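Local coordinates for citrate synthase (Sulfolobus solfataricus, PDB 1O7X), which belongs to the citrate synthase family of enzymes and folds as a largely helical protein that assembles from two chains, at residues 45-50 / 338-343; 50-55 / 118-123; 68-73 / 153-158; 78-83 / 131-136. All coordinates share one frame; numbering follows the deposited sequence.

Contact 1: 45-50 / 338-343; sequences EETIYL and RTLGWL
Leu340 reaches across from helix 330-352 and lays its forked end over the backbone of helix 44-53, where Thr47 and Ile48 form the surface it meets. Its CG stands anti to the backbone N (chi1 -179°), which sends both methyls toward the other helix. Leu340 CD2 does most of the touching: it lies 3.7 Å from the carbonyl O of Thr47 and 3.9 Å from CA of Ile48. Leu340 CD1 is 4.1 Å from Ile48 CA, so both methyls converge on the main chain at Ile48. The two partner side chains supply the flanks. Thr47 presents its methyl, CG2, 3.9 Å from Leu340 CD2, the two side chains crossing at about a right angle, while its OG1 is turned back to the carbonyl of Ser43. Ile48 offers CG1, 4.2 Å from Leu340 CD2. No hydrogen bond joins the two segments, and the CA atoms of Ile48 and Leu340 are 6.8 Å apart, a close approach bridged by a single leucine. Helix 116-138 lies beside both partners, with Ile124 touching Ile48 and Leu343; helix 59-70 packs on Glu45 and Tyr49, and helix 202-213 on Thr339 and Trp342.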
# COMPACT_ATOMS: atom_id res chain seq x y z
N GLU A 45 6.71 -6.76 -25.10
CA GLU A 45 5.69 -7.79 -25.17
C GLU A 45 6.25 -9.19 -24.94
O GLU A 45 5.65 -10.04 -24.26
CB GLU A 45 5.02 -7.74 -26.55
CG GLU A 45 4.05 -6.60 -26.75
CD GLU A 45 4.63 -5.40 -27.46
OE1 GLU A 45 5.87 -5.27 -27.47
OE2 GLU A 45 3.88 -4.57 -28.02
N GLU A 46 7.42 -9.48 -25.50
CA GLU A 46 8.04 -10.78 -25.36
C GLU A 46 8.50 -10.95 -23.92
O GLU A 46 8.42 -12.03 -23.35
CB GLU A 46 9.20 -10.95 -26.35
CG GLU A 46 9.79 -12.37 -26.28
CD GLU A 46 11.08 -12.51 -27.05
OE1 GLU A 46 11.95 -11.65 -26.86
OE2 GLU A 46 11.24 -13.45 -27.86
N THR A 47 8.93 -9.85 -23.29
CA THR A 47 9.32 -9.85 -21.89
C THR A 47 8.09 -10.01 -21.00
O THR A 47 8.16 -10.60 -19.91
CB THR A 47 10.09 -8.57 -21.52
OG1 THR A 47 11.19 -8.40 -22.43
CG2 THR A 47 10.63 -8.68 -20.10
N ILE A 48 6.94 -9.52 -21.46
CA ILE A 48 5.73 -9.74 -20.66
C ILE A 48 5.49 -11.25 -20.65
O ILE A 48 5.57 -11.85 -19.58
CB ILE A 48 4.52 -8.99 -21.20
CG1 ILE A 48 4.74 -7.48 -21.07
CG2 ILE A 48 3.28 -9.42 -20.45
CD1 ILE A 48 3.78 -6.70 -21.93
N TYR A 49 5.35 -11.86 -21.82
CA TYR A 49 5.16 -13.29 -21.96
C TYR A 49 6.12 -14.14 -21.14
O TYR A 49 5.67 -15.07 -20.46
CB TYR A 49 5.27 -13.74 -23.45
CG TYR A 49 4.73 -15.16 -23.57
CD1 TYR A 49 3.41 -15.40 -23.94
CD2 TYR A 49 5.54 -16.25 -23.29
CE1 TYR A 49 2.93 -16.70 -24.03
CE2 TYR A 49 5.07 -17.55 -23.37
CZ TYR A 49 3.76 -17.75 -23.74
OH TYR A 49 3.30 -19.04 -23.81
N LEU A 50 7.42 -13.91 -21.23
CA LEU A 50 8.45 -14.64 -20.52
C LEU A 50 8.34 -14.54 -19.00
O LEU A 50 8.50 -15.45 -18.19
CB LEU A 50 9.82 -14.12 -20.99
CG LEU A 50 11.06 -14.61 -20.26
CD1 LEU A 50 11.11 -16.13 -20.28
CD2 LEU A 50 12.37 -14.05 -20.80
N ARG A 338 8.31 -1.24 -14.31
CA ARG A 338 8.29 -2.15 -13.17
C ARG A 338 6.94 -2.75 -12.81
O ARG A 338 6.92 -3.79 -12.10
CB ARG A 338 9.00 -1.55 -11.97
CG ARG A 338 9.37 -2.38 -10.77
CD ARG A 338 10.44 -3.44 -10.93
NE ARG A 338 11.67 -2.86 -11.48
CZ ARG A 338 12.67 -2.45 -10.73
NH1 ARG A 338 12.56 -2.66 -9.42
NH2 ARG A 338 13.74 -1.86 -11.24
N THR A 339 5.81 -2.29 -13.34
CA THR A 339 4.52 -2.92 -13.07
C THR A 339 4.62 -4.41 -13.42
O THR A 339 4.13 -5.22 -12.62
CB THR A 339 3.31 -2.32 -13.81
OG1 THR A 339 3.05 -0.99 -13.38
CG2 THR A 339 2.02 -3.10 -13.54
N LEU A 340 5.21 -4.80 -14.53
CA LEU A 340 5.48 -6.17 -14.93
C LEU A 340 6.11 -7.03 -13.83
O LEU A 340 5.61 -8.06 -13.44
CB LEU A 340 6.50 -6.23 -16.08
CG LEU A 340 6.84 -7.63 -16.62
CD1 LEU A 340 5.58 -8.50 -16.74
CD2 LEU A 340 7.53 -7.51 -17.97
N GLY A 341 7.22 -6.51 -13.31
CA GLY A 341 7.94 -7.16 -12.23
C GLY A 341 7.06 -7.36 -11.00
O GLY A 341 7.26 -8.34 -10.29
N TRP A 342 6.22 -6.36 -10.71
CA TRP A 342 5.32 -6.39 -9.56
C TRP A 342 4.34 -7.54 -9.77
O TRP A 342 4.30 -8.52 -9.01
CB TRP A 342 4.64 -5.02 -9.39
CG TRP A 342 5.48 -3.91 -8.83
CD1 TRP A 342 6.58 -4.07 -8.03
CD2 TRP A 342 5.32 -2.50 -8.99
NE1 TRP A 342 7.11 -2.85 -7.70
CE2 TRP A 342 6.34 -1.86 -8.28
CE3 TRP A 342 4.40 -1.68 -9.66
CZ2 TRP A 342 6.48 -0.47 -8.23
CZ3 TRP A 342 4.50 -0.30 -9.63
CH2 TRP A 342 5.55 0.28 -8.91
N LEU A 343 3.58 -7.51 -10.88
CA LEU A 343 2.66 -8.62 -11.15
C LEU A 343 3.30 -10.00 -11.13
O LEU A 343 2.81 -10.93 -10.44
CB LEU A 343 1.87 -8.34 -12.45
CG LEU A 343 1.12 -7.01 -12.31
CD1 LEU A 343 0.68 -6.41 -13.62
CD2 LEU A 343 -0.10 -7.22 -11.44

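Contact 2: 50-55 / 118-123; sequences LMLYGK and EKAISI
Leu52 and Tyr53, in the last turn of helix 44-53, reach Ala120 and Ile121 of helix 116-138 with two differently shaped side chains. Leu52 has CG beside its backbone N (chi1 -63°) and CD1 extended at the far end of the chain (chi2 -170°). That methyl makes the leucine's closest approaches: Leu52 CD1 is 3.8 Å from Ala120 CB and 4.0 Å from Ile121 CG1. The leucine tip thus meets the helix at the alanine methyl, and the isoleucine stem borders it.

Ile121 starts from a similar first torsion, CG1 anti to the carbonyl carbon, but its chi2 of 150° carries CD1 on to the tyrosine. There Ile121 CD1 lies 3.5 Å from Tyr53 OH and 4.2 Å from Tyr53 CE1. The methyl sits at the edge of the ring, near its plane, so it meets the phenol rim and not a face; the two side chains cross at about a right angle. The same ring stacks with Tyr49, one turn earlier in its helix.

Other helices close in on the second segment. Ala120 also touches Leu343 and Ile347 of helix 330-352, and Ile121 touches Leu65, Lys68 and Leu69 of helix 59-70. Across the interface itself no hydrogen bond is made: the meeting atoms are aliphatic carbons, one aromatic ring carbon and the phenol oxygen. The pairing is therefore apolar in character and probably rests on van der Waals packing, with the tyrosine at its partly exposed margin.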
# COMPACT_ATOMS: atom_id res chain seq x y z
N LEU A 50 7.42 -13.91 -21.23
CA LEU A 50 8.45 -14.64 -20.52
C LEU A 50 8.34 -14.54 -19.00
O LEU A 50 8.50 -15.45 -18.19
CB LEU A 50 9.82 -14.12 -20.99
CG LEU A 50 11.06 -14.61 -20.26
CD1 LEU A 50 11.11 -16.13 -20.28
CD2 LEU A 50 12.37 -14.05 -20.80
N MET A 51 8.11 -13.30 -18.55
CA MET A 51 8.02 -13.05 -17.11
C MET A 51 6.81 -13.81 -16.58
O MET A 51 6.94 -14.57 -15.63
CB MET A 51 8.03 -11.54 -16.89
CG MET A 51 9.42 -10.94 -17.00
SD MET A 51 10.54 -11.56 -15.75
CE MET A 51 11.43 -10.11 -15.24
N LEU A 52 5.66 -13.67 -17.22
CA LEU A 52 4.45 -14.31 -16.78
C LEU A 52 4.31 -15.79 -17.06
O LEU A 52 3.86 -16.53 -16.17
CB LEU A 52 3.25 -13.54 -17.34
CG LEU A 52 3.08 -12.08 -16.90
CD1 LEU A 52 1.71 -11.59 -17.38
CD2 LEU A 52 3.27 -11.87 -15.41
N TYR A 53 4.58 -16.27 -18.27
CA TYR A 53 4.39 -17.68 -18.59
C TYR A 53 5.62 -18.54 -18.36
O TYR A 53 5.49 -19.76 -18.49
CB TYR A 53 3.88 -17.87 -20.02
CG TYR A 53 2.52 -17.28 -20.25
CD1 TYR A 53 2.35 -15.93 -20.46
CD2 TYR A 53 1.39 -18.08 -20.26
CE1 TYR A 53 1.09 -15.39 -20.68
CE2 TYR A 53 0.13 -17.56 -20.47
CZ TYR A 53 -0.01 -16.22 -20.68
OH TYR A 53 -1.27 -15.69 -20.89
N GLY A 54 6.78 -17.97 -18.06
CA GLY A 54 7.99 -18.70 -17.80
C GLY A 54 8.87 -19.13 -18.95
O GLY A 54 9.83 -19.88 -18.72
N LYS A 55 8.59 -18.72 -20.18
CA LYS A 55 9.40 -19.10 -21.33
C LYS A 55 9.18 -18.16 -22.51
O LYS A 55 8.26 -17.34 -22.50
CB LYS A 55 9.10 -20.54 -21.76
CG LYS A 55 8.07 -20.67 -22.88
CD LYS A 55 6.77 -21.30 -22.39
CE LYS A 55 5.75 -21.37 -23.52
NZ LYS A 55 4.88 -22.57 -23.39
N GLU A 118 -3.66 -13.82 -17.35
CA GLU A 118 -4.52 -13.03 -18.23
C GLU A 118 -4.88 -11.70 -17.57
O GLU A 118 -4.91 -10.64 -18.18
CB GLU A 118 -5.77 -13.81 -18.62
CG GLU A 118 -6.61 -13.08 -19.66
CD GLU A 118 -7.88 -13.78 -20.09
OE1 GLU A 118 -8.24 -14.84 -19.53
OE2 GLU A 118 -8.54 -13.25 -21.02
N LYS A 119 -5.13 -11.78 -16.27
CA LYS A 119 -5.48 -10.61 -15.47
C LYS A 119 -4.29 -9.67 -15.43
O LYS A 119 -4.50 -8.48 -15.62
CB LYS A 119 -5.98 -11.04 -14.11
CG LYS A 119 -6.93 -10.20 -13.31
CD LYS A 119 -7.69 -9.14 -14.08
CE LYS A 119 -8.29 -8.12 -13.13
NZ LYS A 119 -9.77 -8.28 -12.99
N ALA A 120 -3.07 -10.17 -15.24
CA ALA A 120 -1.89 -9.31 -15.22
C ALA A 120 -1.70 -8.63 -16.56
O ALA A 120 -1.46 -7.43 -16.67
CB ALA A 120 -0.64 -10.06 -14.80
N ILE A 121 -1.93 -9.35 -17.65
CA ILE A 121 -1.89 -8.78 -19.00
C ILE A 121 -2.87 -7.62 -19.12
O ILE A 121 -2.51 -6.57 -19.67
CB ILE A 121 -2.20 -9.83 -20.09
CG1 ILE A 121 -1.04 -10.82 -20.24
CG2 ILE A 121 -2.56 -9.24 -21.44
CD1 ILE A 121 -1.59 -12.17 -20.69
N SER A 122 -4.08 -7.80 -18.58
CA SER A 122 -5.06 -6.73 -18.67
C SER A 122 -4.66 -5.52 -17.84
O SER A 122 -4.97 -4.39 -18.23
CB SER A 122 -6.48 -7.18 -18.35
OG SER A 122 -6.65 -7.33 -16.95
N ILE A 123 -3.91 -5.71 -16.77
CA ILE A 123 -3.45 -4.64 -15.91
C ILE A 123 -2.31 -3.86 -16.53
O ILE A 123 -2.29 -2.63 -16.43
CB ILE A 123 -3.04 -5.17 -14.51
CG1 ILE A 123 -4.27 -5.88 -13.92
CG2 ILE A 123 -2.53 -4.03 -13.65
CD1 ILE A 123 -4.36 -6.13 -12.45

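Contact 3: 68-73 / 153-158; sequences KLNEEY and AKSFLL
Within the helical citrate synthase fold, this contact joins the turn that follows helix 59-70 to the first half of helix 152-161. Tyr73, a few residues beyond Asn70, turns its side chain to the second helix, its CG lying anti to the carbonyl carbon (chi1 -70°). Ser155 receives it: its CB is 3.5 Å from Tyr73 OH and 3.8 Å from Tyr73 CZ, an oblique approach to the phenol end of the ring. The two hydroxyls do not pair, since Ser155 OG stands 3.7 Å from Tyr73 OH and is instead hydrogen-bonded to the carbonyl of Glu147. Leu69 O lies over one face of the Tyr73 ring, offset toward the rim, while Asn70 OD1 is in plane at the ring edge and takes a hydrogen bond from Ser149 N. Those two residues frame the ring from its own segment. Farther from the interface, Lys68, Glu71 and Glu72 form a small salt-bridge network, and Glu72 has a second basic partner in Lys126 of helix 116-138. Asn70 approaches the serine only loosely, with its OD1 4.4 Å from Ser155 OG.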
# COMPACT_ATOMS: atom_id res chain seq x y z
N LYS A 68 -4.43 -9.62 -26.96
CA LYS A 68 -4.96 -9.42 -25.61
C LYS A 68 -4.61 -8.00 -25.17
O LYS A 68 -5.56 -7.22 -24.99
CB LYS A 68 -4.55 -10.53 -24.68
CG LYS A 68 -5.36 -10.57 -23.39
CD LYS A 68 -6.67 -11.31 -23.54
CE LYS A 68 -7.74 -10.69 -22.64
NZ LYS A 68 -8.97 -10.37 -23.42
N LEU A 69 -3.35 -7.59 -25.10
CA LEU A 69 -3.05 -6.21 -24.74
C LEU A 69 -3.98 -5.24 -25.45
O LEU A 69 -4.77 -4.57 -24.78
CB LEU A 69 -1.63 -5.74 -25.07
CG LEU A 69 -0.46 -6.35 -24.32
CD1 LEU A 69 0.85 -5.87 -24.92
CD2 LEU A 69 -0.52 -6.03 -22.84
N ASN A 70 -3.98 -5.19 -26.77
CA ASN A 70 -4.80 -4.33 -27.60
C ASN A 70 -6.28 -4.22 -27.26
O ASN A 70 -6.89 -3.17 -27.50
CB ASN A 70 -4.69 -4.74 -29.07
CG ASN A 70 -3.49 -4.16 -29.77
OD1 ASN A 70 -2.97 -3.08 -29.46
ND2 ASN A 70 -3.01 -4.92 -30.77
N GLU A 71 -6.91 -5.25 -26.71
CA GLU A 71 -8.27 -5.29 -26.28
C GLU A 71 -8.50 -4.65 -24.92
O GLU A 71 -9.64 -4.61 -24.45
CB GLU A 71 -8.70 -6.77 -26.13
CG GLU A 71 -9.36 -7.33 -27.37
CD GLU A 71 -10.00 -8.69 -27.29
OE1 GLU A 71 -9.80 -9.45 -26.32
OE2 GLU A 71 -10.73 -8.98 -28.27
N GLU A 72 -7.45 -4.26 -24.22
CA GLU A 72 -7.53 -3.85 -22.83
C GLU A 72 -7.04 -2.47 -22.44
O GLU A 72 -6.81 -2.26 -21.24
CB GLU A 72 -6.69 -4.89 -22.06
CG GLU A 72 -7.22 -6.29 -21.96
CD GLU A 72 -8.56 -6.42 -21.26
OE1 GLU A 72 -9.09 -5.45 -20.68
OE2 GLU A 72 -9.10 -7.55 -21.31
N TYR A 73 -6.90 -1.51 -23.34
CA TYR A 73 -6.42 -0.19 -22.95
C TYR A 73 -7.50 0.69 -22.34
O TYR A 73 -7.22 1.51 -21.47
CB TYR A 73 -5.77 0.56 -24.11
CG TYR A 73 -4.44 0.01 -24.56
CD1 TYR A 73 -4.33 -0.54 -25.84
CD2 TYR A 73 -3.30 0.02 -23.77
CE1 TYR A 73 -3.14 -1.06 -26.31
CE2 TYR A 73 -2.11 -0.49 -24.22
CZ TYR A 73 -2.03 -1.02 -25.49
OH TYR A 73 -0.85 -1.54 -25.98
N ALA A 153 4.81 0.06 -26.97
CA ALA A 153 5.52 1.34 -26.96
C ALA A 153 4.85 2.34 -27.91
O ALA A 153 4.51 3.48 -27.55
CB ALA A 153 6.97 1.12 -27.31
N LYS A 154 4.57 1.91 -29.15
CA LYS A 154 3.88 2.78 -30.11
C LYS A 154 2.58 3.21 -29.46
O LYS A 154 2.34 4.39 -29.24
CB LYS A 154 3.69 2.06 -31.43
CG LYS A 154 2.95 2.75 -32.56
CD LYS A 154 3.52 2.29 -33.89
CE LYS A 154 2.69 2.65 -35.11
NZ LYS A 154 2.16 1.46 -35.85
N SER A 155 1.75 2.28 -29.00
CA SER A 155 0.50 2.65 -28.36
C SER A 155 0.62 3.73 -27.31
O SER A 155 -0.12 4.72 -27.34
CB SER A 155 -0.18 1.40 -27.80
OG SER A 155 -0.95 0.81 -28.86
N PHE A 156 1.55 3.58 -26.37
CA PHE A 156 1.77 4.50 -25.27
C PHE A 156 2.23 5.87 -25.73
O PHE A 156 1.66 6.86 -25.29
CB PHE A 156 2.76 3.90 -24.27
CG PHE A 156 3.15 4.78 -23.12
CD1 PHE A 156 2.30 4.99 -22.04
CD2 PHE A 156 4.38 5.40 -23.09
CE1 PHE A 156 2.69 5.78 -20.98
CE2 PHE A 156 4.79 6.19 -22.03
CZ PHE A 156 3.94 6.38 -20.97
N LEU A 157 3.20 5.94 -26.62
CA LEU A 157 3.68 7.25 -27.09
C LEU A 157 2.60 8.05 -27.79
O LEU A 157 2.49 9.27 -27.59
CB LEU A 157 4.92 7.05 -27.95
CG LEU A 157 6.08 6.31 -27.27
CD1 LEU A 157 7.24 6.14 -28.24
CD2 LEU A 157 6.55 7.06 -26.05
N LEU A 158 1.77 7.39 -28.59
CA LEU A 158 0.68 8.01 -29.32
C LEU A 158 -0.34 8.63 -28.37
O LEU A 158 -0.84 9.74 -28.49
CB LEU A 158 -0.01 6.99 -30.24
CG LEU A 158 -0.43 7.44 -31.65
CD1 LEU A 158 0.79 7.83 -32.49
CD2 LEU A 158 -1.18 6.35 -32.42

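Contact 4: 78-83 / 131-136; sequences EVLDTI and VANVYR
Leu80 of helix 77-85 meets Asn133 of helix 116-138 through one of its two methyls, CD2. From CB, which points along the flank of the interface, the chain turns to CG, held beside the backbone N and anti to the carbonyl carbon (chi1 -51°). Neither CB nor CG comes within touching distance of the other segment. The fork brings CD2 nearer, and Leu80 CD2 lies 3.9 Å from Asn133 CB and 4.0 Å from Asn133 ND2. It therefore rests along the asparagine from the base of its side chain to the amide nitrogen, the two side chains crossing at an oblique angle.

That amide has its polar partners in other residues: ND2 is hydrogen-bonded to the carbonyls of Thr129 and Arg144, and OD1 also has a bond outside the contact. One turn on, Ile83 points toward helix 116-138, its CD1 4.2 Å from Val134 CG2 and its CG2 4.3 Å from Asn133 O. The helices run in broadly the same direction, at 34° between their segment axes, which approach to 10.5 Å. At that spacing the gap is bridged by branched side chains, not by direct backbone contact.

Helix 92-106 touches the flanks of the pair through Val79, Thr82 and Val134, and Thr82 packs on Thr82 of the second subunit, so helix 77-85 also faces the dimer interface. No polar bond crosses the contact, so the leucine methyl probably packs on a buried amide whose polar needs are met by others.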
# COMPACT_ATOMS: atom_id res chain seq x y z
N GLU A 78 -14.74 6.93 -15.11
CA GLU A 78 -14.69 7.33 -13.71
C GLU A 78 -13.25 7.39 -13.24
O GLU A 78 -12.91 8.35 -12.57
CB GLU A 78 -15.48 6.40 -12.80
CG GLU A 78 -16.94 6.27 -13.19
CD GLU A 78 -17.11 5.54 -14.51
OE1 GLU A 78 -16.34 4.57 -14.72
OE2 GLU A 78 -17.96 5.95 -15.31
N VAL A 79 -12.44 6.41 -13.63
CA VAL A 79 -11.03 6.48 -13.27
C VAL A 79 -10.42 7.77 -13.85
O VAL A 79 -9.79 8.54 -13.10
CB VAL A 79 -10.21 5.29 -13.78
CG1 VAL A 79 -8.76 5.44 -13.34
CG2 VAL A 79 -10.79 3.98 -13.26
N LEU A 80 -10.65 8.02 -15.13
CA LEU A 80 -10.09 9.24 -15.71
C LEU A 80 -10.69 10.45 -15.03
O LEU A 80 -9.89 11.34 -14.73
CB LEU A 80 -10.18 9.33 -17.22
CG LEU A 80 -9.65 8.12 -17.99
CD1 LEU A 80 -10.22 8.08 -19.40
CD2 LEU A 80 -8.13 8.14 -18.00
N ASP A 81 -11.99 10.49 -14.73
CA ASP A 81 -12.56 11.66 -14.07
C ASP A 81 -11.91 11.90 -12.72
O ASP A 81 -11.65 13.01 -12.29
CB ASP A 81 -14.06 11.52 -13.85
CG ASP A 81 -14.86 11.50 -15.14
OD1 ASP A 81 -14.28 11.66 -16.24
OD2 ASP A 81 -16.09 11.31 -14.97
N THR A 82 -11.66 10.84 -11.99
CA THR A 82 -10.99 10.86 -10.70
C THR A 82 -9.62 11.52 -10.82
O THR A 82 -9.24 12.36 -10.01
CB THR A 82 -10.89 9.38 -10.29
OG1 THR A 82 -12.08 9.01 -9.59
CG2 THR A 82 -9.68 9.07 -9.45
N ILE A 83 -8.85 11.11 -11.84
CA ILE A 83 -7.50 11.62 -12.07
C ILE A 83 -7.64 13.10 -12.44
O ILE A 83 -6.88 13.95 -11.98
CB ILE A 83 -6.72 10.86 -13.15
CG1 ILE A 83 -6.17 9.53 -12.58
CG2 ILE A 83 -5.56 11.66 -13.75
CD1 ILE A 83 -5.66 8.64 -13.70
N VAL A 131 -0.66 5.91 -16.90
CA VAL A 131 0.55 6.70 -17.10
C VAL A 131 0.41 7.73 -18.20
O VAL A 131 0.75 8.92 -18.06
CB VAL A 131 1.69 5.73 -17.39
CG1 VAL A 131 3.02 6.45 -17.49
CG2 VAL A 131 1.74 4.70 -16.27
N ALA A 132 -0.17 7.32 -19.33
CA ALA A 132 -0.34 8.29 -20.42
C ALA A 132 -1.18 9.45 -19.92
O ALA A 132 -0.76 10.60 -20.10
CB ALA A 132 -0.92 7.59 -21.63
N ASN A 133 -2.31 9.16 -19.27
CA ASN A 133 -3.22 10.21 -18.80
C ASN A 133 -2.84 10.97 -17.56
O ASN A 133 -3.29 12.11 -17.39
CB ASN A 133 -4.64 9.62 -18.71
CG ASN A 133 -5.04 9.38 -20.17
OD1 ASN A 133 -5.26 10.38 -20.86
ND2 ASN A 133 -5.09 8.13 -20.56
N VAL A 134 -1.94 10.45 -16.74
CA VAL A 134 -1.45 11.23 -15.59
C VAL A 134 -0.60 12.35 -16.22
O VAL A 134 -0.63 13.49 -15.76
CB VAL A 134 -0.62 10.39 -14.63
CG1 VAL A 134 0.31 11.25 -13.79
CG2 VAL A 134 -1.52 9.52 -13.77
N TYR A 135 0.15 11.99 -17.27
CA TYR A 135 0.92 12.97 -18.00
C TYR A 135 0.03 14.03 -18.65
O TYR A 135 0.29 15.23 -18.47
CB TYR A 135 1.73 12.28 -19.11
CG TYR A 135 2.41 13.25 -20.04
CD1 TYR A 135 3.20 14.27 -19.52
CD2 TYR A 135 2.26 13.18 -21.42
CE1 TYR A 135 3.86 15.16 -20.35
CE2 TYR A 135 2.89 14.09 -22.25
CZ TYR A 135 3.71 15.06 -21.72
OH TYR A 135 4.39 15.95 -22.52
N ARG A 136 -1.00 13.61 -19.40
CA ARG A 136 -1.85 14.60 -20.04
C ARG A 136 -2.44 15.58 -19.05
O ARG A 136 -2.47 16.77 -19.30
CB ARG A 136 -2.95 14.01 -20.89
CG ARG A 136 -2.49 12.89 -21.79
CD ARG A 136 -3.53 12.65 -22.89
NE ARG A 136 -2.93 12.95 -24.17
CZ ARG A 136 -3.06 14.00 -24.96
NH1 ARG A 136 -3.86 15.00 -24.63
NH2 ARG A 136 -2.35 14.02 -26.08

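How the contacts relate
Contacts 1 and 2 are neighbours, their centres about 6 Å apart, and share helix 44-53 and residue Leu50; they touch directly through Leu343 and Ala120. Contact 3 lies about 14 Å from contact 1 and about 15 Å from contact 2, centre to centre, linked to both by side chains of helix 59-70. Contact 4 is farther, its centre about 22 and 24 Å from those of contacts 1 and 2, but Phe156 joins it to contact 3. In sequence, contact 1 closes a loop that encloses the others; contact 2 crosses both contact 3 and contact 4, and contact 4 nests inside contact 3. Helices 44-53, 59-70 and 77-85 are thus each held against later helices, 116-138 taking part in two contacts.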